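Local coordinates for superantigen-like protein SSL10 (Staphylococcus aureus subsp. aureus, PDB 6LWT), which probably blocks classical complement activation by binding the Fc region of human IgG, and interferes with plasma clotting by binding prothrombin, at residues F63-R66 against S67-G70; L133-L136 against D137-R141; A17-R20 against Y21-K25. All blocks are in the same frame, centred on the assembly; numbering follows the deposited sequence.

Contact 1 (F63-R66 against S67-G70); sequences FQQR and SYEG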
loop_
_atom_site.group_PDB
_atom_site.type_symbol
_atom_site.label_atom_id
_atom_site.label_comp_id
_atom_site.label_asym_id
_atom_site.label_seq_id
_atom_site.Cartn_x
_atom_site.Cartn_y
_atom_site.Cartn_z
ATOM N N PHE A 63 14.443 -1.904 -12.296
ATOM C CA PHE A 63 13.865 -1.677 -13.619
ATOM C C PHE A 63 14.896 -1.077 -14.587
ATOM O O PHE A 63 14.882 0.106 -14.863
ATOM C CB PHE A 63 12.604 -0.798 -13.488
ATOM C CG PHE A 63 11.549 -1.410 -12.601
ATOM C CD1 PHE A 63 10.702 -2.398 -13.084
ATOM C CD2 PHE A 63 11.444 -1.042 -11.268
ATOM C CE1 PHE A 63 9.758 -2.993 -12.264
ATOM C CE2 PHE A 63 10.494 -1.628 -10.443
ATOM C CZ PHE A 63 9.659 -2.613 -10.938
ATOM N N GLN A 64 15.775 -1.936 -15.102
ATOM C CA GLN A 64 16.856 -1.548 -16.026
ATOM C C GLN A 64 16.680 -2.126 -17.446
ATOM O O GLN A 64 17.672 -2.290 -18.175
ATOM C CB GLN A 64 18.217 -2.008 -15.476
ATOM C CG GLN A 64 18.526 -1.615 -14.040
ATOM C CD GLN A 64 19.905 -2.093 -13.580
ATOM O OE1 GLN A 64 20.036 -2.804 -12.573
ATOM N NE2 GLN A 64 20.944 -1.700 -14.317
ATOM N N GLN A 65 15.446 -2.455 -17.833
ATOM C CA GLN A 65 15.159 -2.886 -19.203
ATOM C C GLN A 65 13.934 -2.154 -19.756
ATOM O O GLN A 65 13.285 -1.392 -19.034
ATOM C CB GLN A 65 15.024 -4.419 -19.299
ATOM C CG GLN A 65 13.999 -5.073 -18.380
ATOM C CD GLN A 65 13.834 -6.585 -18.590
ATOM O OE1 GLN A 65 13.034 -7.224 -17.903
ATOM N NE2 GLN A 65 14.569 -7.157 -19.538
ATOM N N ARG A 66 13.641 -2.374 -21.034
ATOM C CA ARG A 66 12.594 -1.628 -21.735
ATOM C C ARG A 66 11.230 -2.315 -21.828
ATOM O O ARG A 66 10.226 -1.625 -22.020
ATOM C CB ARG A 66 13.074 -1.193 -23.128
ATOM C CG ARG A 66 13.765 0.163 -23.101
ATOM C CD ARG A 66 14.346 0.553 -24.448
ATOM N NE ARG A 66 15.550 -0.229 -24.766
ATOM C CZ ARG A 66 15.682 -1.139 -25.741
ATOM N NH1 ARG A 66 14.682 -1.437 -26.577
ATOM N NH2 ARG A 66 16.852 -1.765 -25.889
ATOM N N SER A 67 11.185 -3.644 -21.742
ATOM C CA SER A 67 9.915 -4.366 -21.737
ATOM C C SER A 67 9.888 -5.450 -20.652
ATOM O O SER A 67 10.922 -6.032 -20.321
ATOM C CB SER A 67 9.584 -4.927 -23.130
ATOM O OG SER A 67 10.201 -6.169 -23.377
ATOM N N TYR A 68 8.697 -5.687 -20.100
ATOM C CA TYR A 68 8.504 -6.586 -18.956
ATOM C C TYR A 68 7.338 -7.501 -19.227
ATOM O O TYR A 68 6.403 -7.111 -19.933
ATOM C CB TYR A 68 8.240 -5.781 -17.674
ATOM C CG TYR A 68 9.387 -4.863 -17.315
ATOM C CD1 TYR A 68 9.491 -3.599 -17.887
ATOM C CD2 TYR A 68 10.378 -5.267 -16.430
ATOM C CE1 TYR A 68 10.548 -2.761 -17.589
ATOM C CE2 TYR A 68 11.446 -4.435 -16.126
ATOM C CZ TYR A 68 11.525 -3.177 -16.712
ATOM O OH TYR A 68 12.582 -2.338 -16.414
ATOM N N GLU A 69 7.414 -8.713 -18.671
ATOM C CA GLU A 69 6.311 -9.668 -18.641
ATOM C C GLU A 69 6.167 -10.186 -17.204
ATOM O O GLU A 69 7.117 -10.145 -16.425
ATOM C CB GLU A 69 6.573 -10.847 -19.585
ATOM C CG GLU A 69 6.732 -10.461 -21.053
ATOM C CD GLU A 69 6.686 -11.663 -22.000
ATOM O OE1 GLU A 69 7.210 -12.747 -21.641
ATOM O OE2 GLU A 69 6.129 -11.524 -23.115
ATOM N N GLY A 70 4.974 -10.664 -16.877
ATOM C CA GLY A 70 4.686 -11.293 -15.583
ATOM C C GLY A 70 4.767 -10.401 -14.357
ATOM O O GLY A 70 5.059 -10.889 -13.255
#
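Tyr68 reaches back over the turn that precedes it and lays its ring between Phe63 and Gln65, at the edge of the OB-fold domain where the loop after strand 49-54 runs into the short strand 67-69. The two neighbours come from opposite sides of the ring plane. From one side Phe63 presents its edge in an offset edge-to-face arrangement, with the ring planes 65° apart and the ring centroids separated by 5.6 Å; the nearest carbons are Phe63 CD1 and Tyr68 CE2, at 3.7 Å. From the other side the aliphatic part of Gln65 covers the phenol, its CG lying 3.5 Å from Tyr68 CE2. Gln65 can do this because its CG stands between its own backbone N and carbonyl carbon (chi1 56°), which folds the start of the chain over the ring. The remainder is extended and carries the amide past the ring to stand almost perpendicular to it, with Gln65 OE1 3.6 Å from Tyr68 CD2. Phe63 and Tyr68 both hold CG beside the backbone N, and their side chains cross at about a right angle.

Backbone pairing of Arg66 with Lys36 and of Tyr68 with Ala34 ties the incoming chain to strand 32-37, while Gln94 touches both aromatic side chains. Tyr68 and Phe63 are thus buried beneath a loop whose other side chains, those of Gln64, Gln65 and Arg66, are exposed. The phenol oxygen is enclosed by the curve of the backbone: Phe63 CA lies 3.1 Å from Tyr68 OH, and Phe63 CB is close by. The backbone N-H of Gln65 holds the ring's far end, Gln65 N donating to Tyr68 OH over 3.2 Å with an N-H...O angle of 158°.

Contact 2 (L133-L136 against D137-R141); sequences LKEL and DYKLR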
loop_
_atom_site.group_PDB
_atom_site.type_symbol
_atom_site.label_atom_id
_atom_site.label_comp_id
_atom_site.label_asym_id
_atom_site.label_seq_id
_atom_site.Cartn_x
_atom_site.Cartn_y
_atom_site.Cartn_z
ATOM N N LEU A 133 5.127 -2.228 0.200
ATOM C CA LEU A 133 4.675 -1.341 1.275
ATOM C C LEU A 133 3.460 -0.525 0.866
ATOM O O LEU A 133 2.580 -0.287 1.689
ATOM C CB LEU A 133 5.810 -0.454 1.792
ATOM C CG LEU A 133 5.438 0.484 2.956
ATOM C CD1 LEU A 133 5.051 -0.267 4.224
ATOM C CD2 LEU A 133 6.578 1.431 3.258
ATOM N N LYS A 134 3.383 -0.130 -0.408
ATOM C CA LYS A 134 2.207 0.542 -0.944
ATOM C C LYS A 134 0.900 -0.232 -0.715
ATOM O O LYS A 134 -0.088 0.325 -0.223
ATOM C CB LYS A 134 2.394 0.746 -2.447
ATOM C CG LYS A 134 1.222 1.411 -3.117
ATOM C CD LYS A 134 1.290 1.243 -4.629
ATOM C CE LYS A 134 0.222 2.068 -5.298
ATOM N NZ LYS A 134 0.382 3.517 -5.043
ATOM N N GLU A 135 0.900 -1.507 -1.109
ATOM C CA GLU A 135 -0.305 -2.338 -1.012
ATOM C C GLU A 135 -0.653 -2.629 0.443
ATOM O O GLU A 135 -1.828 -2.606 0.824
ATOM C CB GLU A 135 -0.109 -3.655 -1.778
ATOM C CG GLU A 135 -1.355 -4.525 -1.782
ATOM C CD GLU A 135 -1.239 -5.804 -2.600
ATOM O OE1 GLU A 135 -0.367 -5.914 -3.486
ATOM O OE2 GLU A 135 -2.065 -6.707 -2.362
ATOM N N LEU A 136 0.368 -2.888 1.254
ATOM C CA LEU A 136 0.155 -3.168 2.668
ATOM C C LEU A 136 -0.394 -1.932 3.380
ATOM O O LEU A 136 -1.395 -2.011 4.085
ATOM C CB LEU A 136 1.438 -3.673 3.325
ATOM C CG LEU A 136 1.284 -4.230 4.749
ATOM C CD1 LEU A 136 0.133 -5.219 4.885
ATOM C CD2 LEU A 136 2.596 -4.864 5.159
ATOM N N ASP A 137 0.221 -0.784 3.120
ATOM C CA ASP A 137 -0.266 0.491 3.646
ATOM C C ASP A 137 -1.729 0.717 3.279
ATOM O O ASP A 137 -2.570 0.946 4.158
ATOM C CB ASP A 137 0.595 1.640 3.124
ATOM C CG ASP A 137 0.035 3.007 3.461
ATOM O OD1 ASP A 137 0.057 3.406 4.653
ATOM O OD2 ASP A 137 -0.422 3.706 2.521
ATOM N N TYR A 138 -2.018 0.638 1.992
ATOM C CA TYR A 138 -3.371 0.888 1.501
ATOM C C TYR A 138 -4.408 -0.047 2.110
ATOM O O TYR A 138 -5.443 0.407 2.605
ATOM C CB TYR A 138 -3.438 0.794 -0.020
ATOM C CG TYR A 138 -4.737 1.340 -0.569
ATOM C CD1 TYR A 138 -5.899 0.560 -0.594
ATOM C CD2 TYR A 138 -4.811 2.642 -1.047
ATOM C CE1 TYR A 138 -7.087 1.072 -1.082
ATOM C CE2 TYR A 138 -5.998 3.163 -1.536
ATOM C CZ TYR A 138 -7.119 2.379 -1.559
ATOM O OH TYR A 138 -8.286 2.912 -2.051
ATOM N N LYS A 139 -4.143 -1.344 2.052
ATOM C CA LYS A 139 -5.113 -2.308 2.528
ATOM C C LYS A 139 -5.286 -2.249 4.050
ATOM O O LYS A 139 -6.395 -2.447 4.534
ATOM C CB LYS A 139 -4.752 -3.713 2.099
ATOM C CG LYS A 139 -4.991 -3.935 0.623
ATOM C CD LYS A 139 -4.677 -5.361 0.248
ATOM C CE LYS A 139 -5.206 -5.654 -1.140
ATOM N NZ LYS A 139 -4.965 -7.074 -1.483
ATOM N N LEU A 140 -4.201 -1.993 4.782
ATOM C CA LEU A 140 -4.313 -1.782 6.227
ATOM C C LEU A 140 -5.192 -0.554 6.536
ATOM O O LEU A 140 -6.068 -0.625 7.411
ATOM C CB LEU A 140 -2.942 -1.662 6.890
ATOM C CG LEU A 140 -2.202 -2.991 7.094
ATOM C CD1 LEU A 140 -0.745 -2.762 7.481
ATOM C CD2 LEU A 140 -2.928 -3.832 8.144
ATOM N N ARG A 141 -5.001 0.547 5.811
ATOM C CA ARG A 141 -5.829 1.719 6.071
ATOM C C ARG A 141 -7.283 1.498 5.717
ATOM O O ARG A 141 -8.167 1.894 6.488
ATOM C CB ARG A 141 -5.290 2.979 5.406
ATOM C CG ARG A 141 -3.914 3.324 5.933
ATOM C CD ARG A 141 -3.546 4.761 5.644
ATOM N NE ARG A 141 -2.084 4.955 5.542
ATOM C CZ ARG A 141 -1.459 6.117 5.722
ATOM N NH1 ARG A 141 -0.147 6.173 5.545
ATOM N NH2 ARG A 141 -2.128 7.229 6.051
HETATM O O HOH W 1 -0.362 3.138 -0.163
#
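Leu136 and Leu140, one helical turn apart, lie side by side and point the same way, and their CD1 methyls meet at 3.7 Å. This is the closely packed side of the stretch: both leucines, with Leu133, rest on Ile162 of strand 159-164, and beneath them the Leu140 amide donates to Leu136 O at 2.9 Å. The side facing Lys139 is looser. There Glu135 and Lys139 run alongside each other as extended chains, joined at their ends by a salt bridge of 3.1 Å between Glu135 OE2 and Lys139 NZ. The ammonium approaches the anti side of the carboxylate, somewhat out of its plane. Lys139 remains partly exposed, and each charge has a second partner, Lys128 for Glu135 and Glu28 for Lys139. These residues form the first turns of helix 133-148, the long helix that packs on the sheet of the beta-grasp domain and whose other flank meets strands 26-30 and 71-76 of the OB-fold domain.

On the side of the helix away from the Glu135-Lys139 pair, a buried carboxylate is closely held. Asp137, with CG anti to its own N (chi1 172°), offers OD1 to Arg141, which grips that single oxygen side-on: Arg141 NE lies 2.8 Å and Arg141 NH1 2.9 Å from Asp137 OD1, and the oxygen lies essentially in the guanidinium plane. This double grip would be expected to favour the ionised carboxylate. Asp137 OD2 is bound by Tyr22 OH and by a water, which also donates to Lys134 O at 2.8 Å and so bridges the carboxylate to the preceding turn of the helix.

Contact 3 (A17-R20 against Y21-K25); sequences ALYR and YYTGK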
loop_
_atom_site.group_PDB
_atom_site.type_symbol
_atom_site.label_atom_id
_atom_site.label_comp_id
_atom_site.label_asym_id
_atom_site.label_seq_id
_atom_site.Cartn_x
_atom_site.Cartn_y
_atom_site.Cartn_z
ATOM N N ALA A 17 -9.387 14.334 2.671
ATOM C CA ALA A 17 -8.544 13.925 1.555
ATOM C C ALA A 17 -7.997 12.504 1.766
ATOM O O ALA A 17 -7.942 11.720 0.830
ATOM C CB ALA A 17 -7.396 14.901 1.367
ATOM N N LEU A 18 -7.627 12.176 2.998
ATOM C CA LEU A 18 -7.164 10.814 3.317
ATOM C C LEU A 18 -8.272 9.788 3.175
ATOM O O LEU A 18 -8.056 8.719 2.608
ATOM C CB LEU A 18 -6.521 10.767 4.712
ATOM C CG LEU A 18 -5.190 11.526 4.837
ATOM C CD1 LEU A 18 -4.805 11.787 6.286
ATOM C CD2 LEU A 18 -4.079 10.766 4.123
ATOM N N TYR A 19 -9.476 10.136 3.648
ATOM C CA TYR A 19 -10.630 9.266 3.515
ATOM C C TYR A 19 -10.908 8.932 2.048
ATOM O O TYR A 19 -11.113 7.770 1.675
ATOM C CB TYR A 19 -11.865 9.926 4.165
ATOM C CG TYR A 19 -13.122 9.160 3.882
ATOM C CD1 TYR A 19 -13.315 7.903 4.431
ATOM C CD2 TYR A 19 -14.110 9.681 3.056
ATOM C CE1 TYR A 19 -14.449 7.168 4.153
ATOM C CE2 TYR A 19 -15.261 8.959 2.767
ATOM C CZ TYR A 19 -15.426 7.699 3.317
ATOM O OH TYR A 19 -16.562 6.961 3.058
ATOM N N ARG A 20 -10.912 9.969 1.217
ATOM C CA ARG A 20 -11.173 9.788 -0.199
ATOM C C ARG A 20 -10.061 8.966 -0.867
ATOM O O ARG A 20 -10.365 8.043 -1.609
ATOM C CB ARG A 20 -11.402 11.140 -0.914
ATOM C CG ARG A 20 -12.668 11.905 -0.492
ATOM C CD ARG A 20 -13.949 11.060 -0.389
ATOM N NE ARG A 20 -14.356 10.408 -1.644
ATOM C CZ ARG A 20 -15.080 10.970 -2.624
ATOM N NH1 ARG A 20 -15.516 12.229 -2.550
ATOM N NH2 ARG A 20 -15.371 10.258 -3.707
ATOM N N TYR A 21 -8.799 9.274 -0.570
ATOM C CA TYR A 21 -7.690 8.560 -1.212
ATOM C C TYR A 21 -7.707 7.074 -0.905
ATOM O O TYR A 21 -7.597 6.240 -1.804
ATOM C CB TYR A 21 -6.346 9.158 -0.815
ATOM C CG TYR A 21 -5.183 8.475 -1.494
ATOM C CD1 TYR A 21 -4.861 8.757 -2.826
ATOM C CD2 TYR A 21 -4.424 7.509 -0.824
ATOM C CE1 TYR A 21 -3.798 8.112 -3.458
ATOM C CE2 TYR A 21 -3.369 6.859 -1.451
ATOM C CZ TYR A 21 -3.036 7.183 -2.753
ATOM O OH TYR A 21 -1.979 6.540 -3.367
ATOM N N TYR A 22 -7.875 6.755 0.378
ATOM C CA TYR A 22 -7.801 5.384 0.866
ATOM C C TYR A 22 -9.102 4.589 0.739
ATOM O O TYR A 22 -9.141 3.426 1.127
ATOM C CB TYR A 22 -7.236 5.373 2.304
ATOM C CG TYR A 22 -5.738 5.594 2.348
ATOM C CD1 TYR A 22 -4.872 4.594 1.898
ATOM C CD2 TYR A 22 -5.176 6.791 2.827
ATOM C CE1 TYR A 22 -3.506 4.773 1.909
ATOM C CE2 TYR A 22 -3.798 6.990 2.836
ATOM C CZ TYR A 22 -2.966 5.965 2.381
ATOM O OH TYR A 22 -1.605 6.105 2.407
ATOM N N THR A 23 -10.153 5.189 0.162
ATOM C CA THR A 23 -11.343 4.440 -0.284
ATOM C C THR A 23 -11.575 4.617 -1.801
ATOM O O THR A 23 -12.689 4.425 -2.282
ATOM C CB THR A 23 -12.608 4.895 0.476
ATOM O OG1 THR A 23 -12.786 6.307 0.314
ATOM C CG2 THR A 23 -12.470 4.593 1.955
ATOM N N GLY A 24 -10.522 4.969 -2.545
ATOM C CA GLY A 24 -10.629 5.267 -3.989
ATOM C C GLY A 24 -10.549 4.029 -4.867
ATOM O O GLY A 24 -10.736 2.898 -4.399
ATOM N N LYS A 25 -10.299 4.247 -6.158
ATOM C CA LYS A 25 -10.213 3.154 -7.131
ATOM C C LYS A 25 -8.895 2.423 -6.977
ATOM O O LYS A 25 -7.829 3.064 -7.001
ATOM C CB LYS A 25 -10.278 3.674 -8.576
ATOM C CG LYS A 25 -11.559 4.396 -8.966
ATOM C CD LYS A 25 -11.775 4.372 -10.487
ATOM C CE LYS A 25 -12.532 3.134 -10.974
ATOM N NZ LYS A 25 -13.979 3.393 -11.234
#
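Tyr21 N and Tyr22 N donate to Ala17 O and Leu18 O in regular i to i+4 fashion, after which Thr23 N makes only weak bonds to Tyr19 O and Arg20 O. The stretch belongs to helix 14-22, the short N-terminal helix that leads into strand 26-30 of the OB-fold domain. As the backbone bonding weakens, the Thr23 hydroxyl takes over part of the work: Thr23 OG1 donates to Tyr19 O at 2.6 Å, turning back on the carbonyl four residues earlier. Its place between the backbone N and the carbonyl carbon of Thr23 (chi1 56°) makes this return possible. The same rotation leaves Thr23 CG2 over the rim of the Tyr19 ring, 3.9 Å from Tyr19 CE1, and the Thr23 side chain also touches Ile145 of helix 133-148.

Leu18 and Tyr22 lie side by side on the buried flank. Leu18 meets the ring at its edge and in its plane, with Leu18 CD2 4.0 Å from Tyr22 CE2. Tyr22 keeps CG beside its backbone N (chi1 -76°), which brings the near edge of the ring past Leu18 O, with Tyr22 CD2 3.5 Å away. The adjacent Tyr21 turns its own edge to the broad side of Tyr22, Tyr21 CD2 standing 3.6 Å above that ring's plane and over its centre.

The phenol ends reach well beyond the helix. Tyr21 OH bonds to Glu78, and Lys177 makes a cation-pi contact with its ring; Tyr22 OH reaches Asp137 and the amide of Leu178, so the end of this helix is tied to the beta-grasp domain. On the other flank Thr23 OG1 hangs over the centre of the Tyr19 ring, 4.1 Å above its plane.

How the contacts relate
From the N terminus, contact 3 comes first, in the helix that leads into the OB-fold domain; contact 1 follows where a loop enters strand 67-69 of that domain, and contact 2 opens the long helix of the beta-grasp domain. Each closes only a turn of a few residues, and they follow in series, none nested or crossed. Contacts 2 and 3 meet directly at the junction of the two domains: Tyr22 and Tyr138 bring their rings together, and Tyr138 OH makes a weak hydrogen bond to Tyr21 O. Contact 1 stands apart, its nearest atoms about 11 Å from contact 2 and about 17 Å from contact 3.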